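PDB 2ZTS: putative uncharacterized protein PH0186 from Pyrococcus horikoshii, which binds ADP and magnesium and, as a KaiC-like protein of the P-loop NTPase superfamily, probably binds ATP. Local coordinates for residues Arg125-Val130 / Leu139-Ile144. Residues are numbered along the deposited sequence; the frame is centred on the assembly and turned at random.
Sequences RYIYRV and LVIDSI
Ile-127 of helix 120-134 packs against Leu-139 and Ile-141 of strand 138-142, joining a helix to the central sheet of the P-loop NTPase fold. The apolar evidence is two methyl contacts: CG2 of Ile-127 lies 4.0 Å from CD1 of Leu-139, and CD1 of Ile-127 lies 4.3 Å from CD1 of Ile-141. With chi1 at -62°, CG2 is anti to the backbone N and meets Leu-139, while CG1, beside that N, carries CD1 to Ile-141. The side chains of Ile-127 and Leu-139 cross at about a right angle. The closest approaches are all between methyl groups, in keeping with only 100 Å² buried in total and a separation of 9.1 Å between CA of Ile-127 and CA of Leu-139. Leu-168 and Met-171 of helix 157-171 also pack on Leu-139, and Leu-164 on Ile-141, so this face of the strand is shared by two helices.

Polar bonding lies beyond the apolar layer, at the strand end. Asp-142, a magnesium-site residue of this protein, precedes a cis peptide bond to Ser-143, which N-caps the next helix. The Asp-142 carboxylate is held at both oxygens: OD1 bonds Thr-44 OG1, and OD2 bonds Thr-178 OG1.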
loop_
_atom_site.group_PDB
_atom_site.type_symbol
_atom_site.label_atom_id
_atom_site.label_comp_id
_atom_site.label_asym_id
_atom_site.label_seq_id
_atom_site.Cartn_x
_atom_site.Cartn_y
_atom_site.Cartn_z
ATOM N N ARG C 125 24.530 -20.454 19.635
ATOM C CA ARG C 125 25.444 -21.313 20.404
ATOM C C ARG C 125 24.946 -21.427 21.825
ATOM O O ARG C 125 24.773 -22.545 22.368
ATOM C CB ARG C 125 26.852 -20.711 20.392
ATOM C CG ARG C 125 27.988 -21.707 20.541
ATOM C CD ARG C 125 29.431 -21.080 20.668
ATOM N NE ARG C 125 29.643 -19.805 19.955
ATOM C CZ ARG C 125 29.673 -19.645 18.633
ATOM N NH1 ARG C 125 29.875 -18.424 18.121
ATOM N NH2 ARG C 125 29.471 -20.685 17.816
ATOM N N TYR C 126 24.622 -20.290 22.442
ATOM C CA TYR C 126 24.239 -20.335 23.874
ATOM C C TYR C 126 22.898 -21.057 24.104
ATOM O O TYR C 126 22.750 -21.801 25.062
ATOM C CB TYR C 126 24.298 -18.952 24.530
ATOM C CG TYR C 126 24.182 -19.037 26.014
ATOM C CD1 TYR C 126 23.025 -18.555 26.694
ATOM C CD2 TYR C 126 25.208 -19.658 26.768
ATOM C CE1 TYR C 126 22.908 -18.675 28.074
ATOM C CE2 TYR C 126 25.101 -19.794 28.155
ATOM C CZ TYR C 126 23.997 -19.293 28.812
ATOM O OH TYR C 126 23.939 -19.472 30.181
ATOM N N ILE C 127 21.912 -20.869 23.231
ATOM C CA ILE C 127 20.672 -21.627 23.349
ATOM C C ILE C 127 20.938 -23.121 23.165
ATOM O O ILE C 127 20.371 -23.943 23.854
ATOM C CB ILE C 127 19.670 -21.219 22.279
ATOM C CG1 ILE C 127 19.288 -19.731 22.423
ATOM C CG2 ILE C 127 18.471 -22.138 22.355
ATOM C CD1 ILE C 127 18.716 -19.128 21.176
ATOM N N TYR C 128 21.775 -23.474 22.205
ATOM C CA TYR C 128 22.106 -24.870 21.975
ATOM C C TYR C 128 22.778 -25.472 23.267
ATOM O O TYR C 128 22.366 -26.502 23.800
ATOM C CB TYR C 128 23.011 -24.960 20.741
ATOM C CG TYR C 128 23.511 -26.342 20.433
ATOM C CD1 TYR C 128 24.723 -26.775 20.950
ATOM C CD2 TYR C 128 22.778 -27.212 19.627
ATOM C CE1 TYR C 128 25.171 -28.032 20.707
ATOM C CE2 TYR C 128 23.241 -28.501 19.351
ATOM C CZ TYR C 128 24.450 -28.891 19.895
ATOM O OH TYR C 128 24.964 -30.136 19.670
ATOM N N ARG C 129 23.746 -24.759 23.802
ATOM C CA ARG C 129 24.433 -25.196 25.027
ATOM C C ARG C 129 23.469 -25.406 26.151
ATOM O O ARG C 129 23.545 -26.386 26.871
ATOM C CB ARG C 129 25.494 -24.179 25.422
ATOM C CG ARG C 129 26.100 -24.460 26.781
ATOM C CD ARG C 129 27.128 -23.430 27.209
ATOM N NE ARG C 129 27.660 -23.800 28.509
ATOM C CZ ARG C 129 28.347 -22.989 29.307
ATOM N NH1 ARG C 129 28.791 -23.430 30.487
ATOM N NH2 ARG C 129 28.594 -21.755 28.930
ATOM N N VAL C 130 22.522 -24.505 26.317
ATOM C CA VAL C 130 21.613 -24.597 27.450
ATOM C C VAL C 130 20.557 -25.716 27.234
ATOM O O VAL C 130 20.172 -26.435 28.196
ATOM C CB VAL C 130 20.899 -23.231 27.712
ATOM C CG1 VAL C 130 19.800 -23.360 28.766
ATOM C CG2 VAL C 130 21.886 -22.208 28.135
ATOM N N LEU C 139 11.284 -25.811 24.010
ATOM C CA LEU C 139 12.032 -24.571 23.755
ATOM C C LEU C 139 11.064 -23.459 23.317
ATOM O O LEU C 139 10.155 -23.723 22.562
ATOM C CB LEU C 139 13.105 -24.809 22.684
ATOM C CG LEU C 139 13.880 -23.561 22.211
ATOM C CD1 LEU C 139 14.637 -22.856 23.325
ATOM C CD2 LEU C 139 14.834 -23.964 21.058
ATOM N N VAL C 140 11.264 -22.249 23.786
ATOM C CA VAL C 140 10.482 -21.075 23.356
ATOM C C VAL C 140 11.470 -19.974 22.998
ATOM O O VAL C 140 12.438 -19.788 23.713
ATOM C CB VAL C 140 9.567 -20.574 24.483
ATOM C CG1 VAL C 140 9.078 -19.164 24.228
ATOM C CG2 VAL C 140 8.390 -21.506 24.657
ATOM N N ILE C 141 11.240 -19.290 21.883
ATOM C CA ILE C 141 11.927 -18.061 21.549
ATOM C C ILE C 141 10.843 -17.018 21.397
ATOM O O ILE C 141 10.067 -17.020 20.446
ATOM C CB ILE C 141 12.788 -18.214 20.274
ATOM C CG1 ILE C 141 13.793 -19.408 20.468
ATOM C CG2 ILE C 141 13.479 -16.884 19.925
ATOM C CD1 ILE C 141 14.842 -19.566 19.384
ATOM N N ASP C 142 10.761 -16.179 22.411
ATOM C CA ASP C 142 9.870 -15.047 22.457
ATOM C C ASP C 142 10.757 -13.829 22.356
ATOM O O ASP C 142 11.302 -13.443 23.327
ATOM C CB ASP C 142 9.139 -15.075 23.791
ATOM C CG ASP C 142 7.955 -14.156 23.830
ATOM O OD1 ASP C 142 7.521 -13.841 24.978
ATOM O OD2 ASP C 142 7.363 -13.766 22.772
ATOM N N SER C 143 10.924 -13.205 21.194
ATOM C CA SER C 143 10.135 -13.392 20.010
ATOM C C SER C 143 11.059 -13.121 18.851
ATOM O O SER C 143 12.165 -12.568 19.017
ATOM C CB SER C 143 9.024 -12.342 20.004
ATOM O OG SER C 143 9.588 -11.047 19.730
ATOM N N ILE C 144 10.629 -13.523 17.660
ATOM C CA ILE C 144 11.363 -13.164 16.466
ATOM C C ILE C 144 11.511 -11.636 16.225
ATOM O O ILE C 144 12.576 -11.179 15.868
ATOM C CB ILE C 144 10.767 -13.916 15.251
ATOM C CG1 ILE C 144 11.134 -15.410 15.375
ATOM C CG2 ILE C 144 11.282 -13.381 13.960
ATOM C CD1 ILE C 144 10.338 -16.214 14.414
#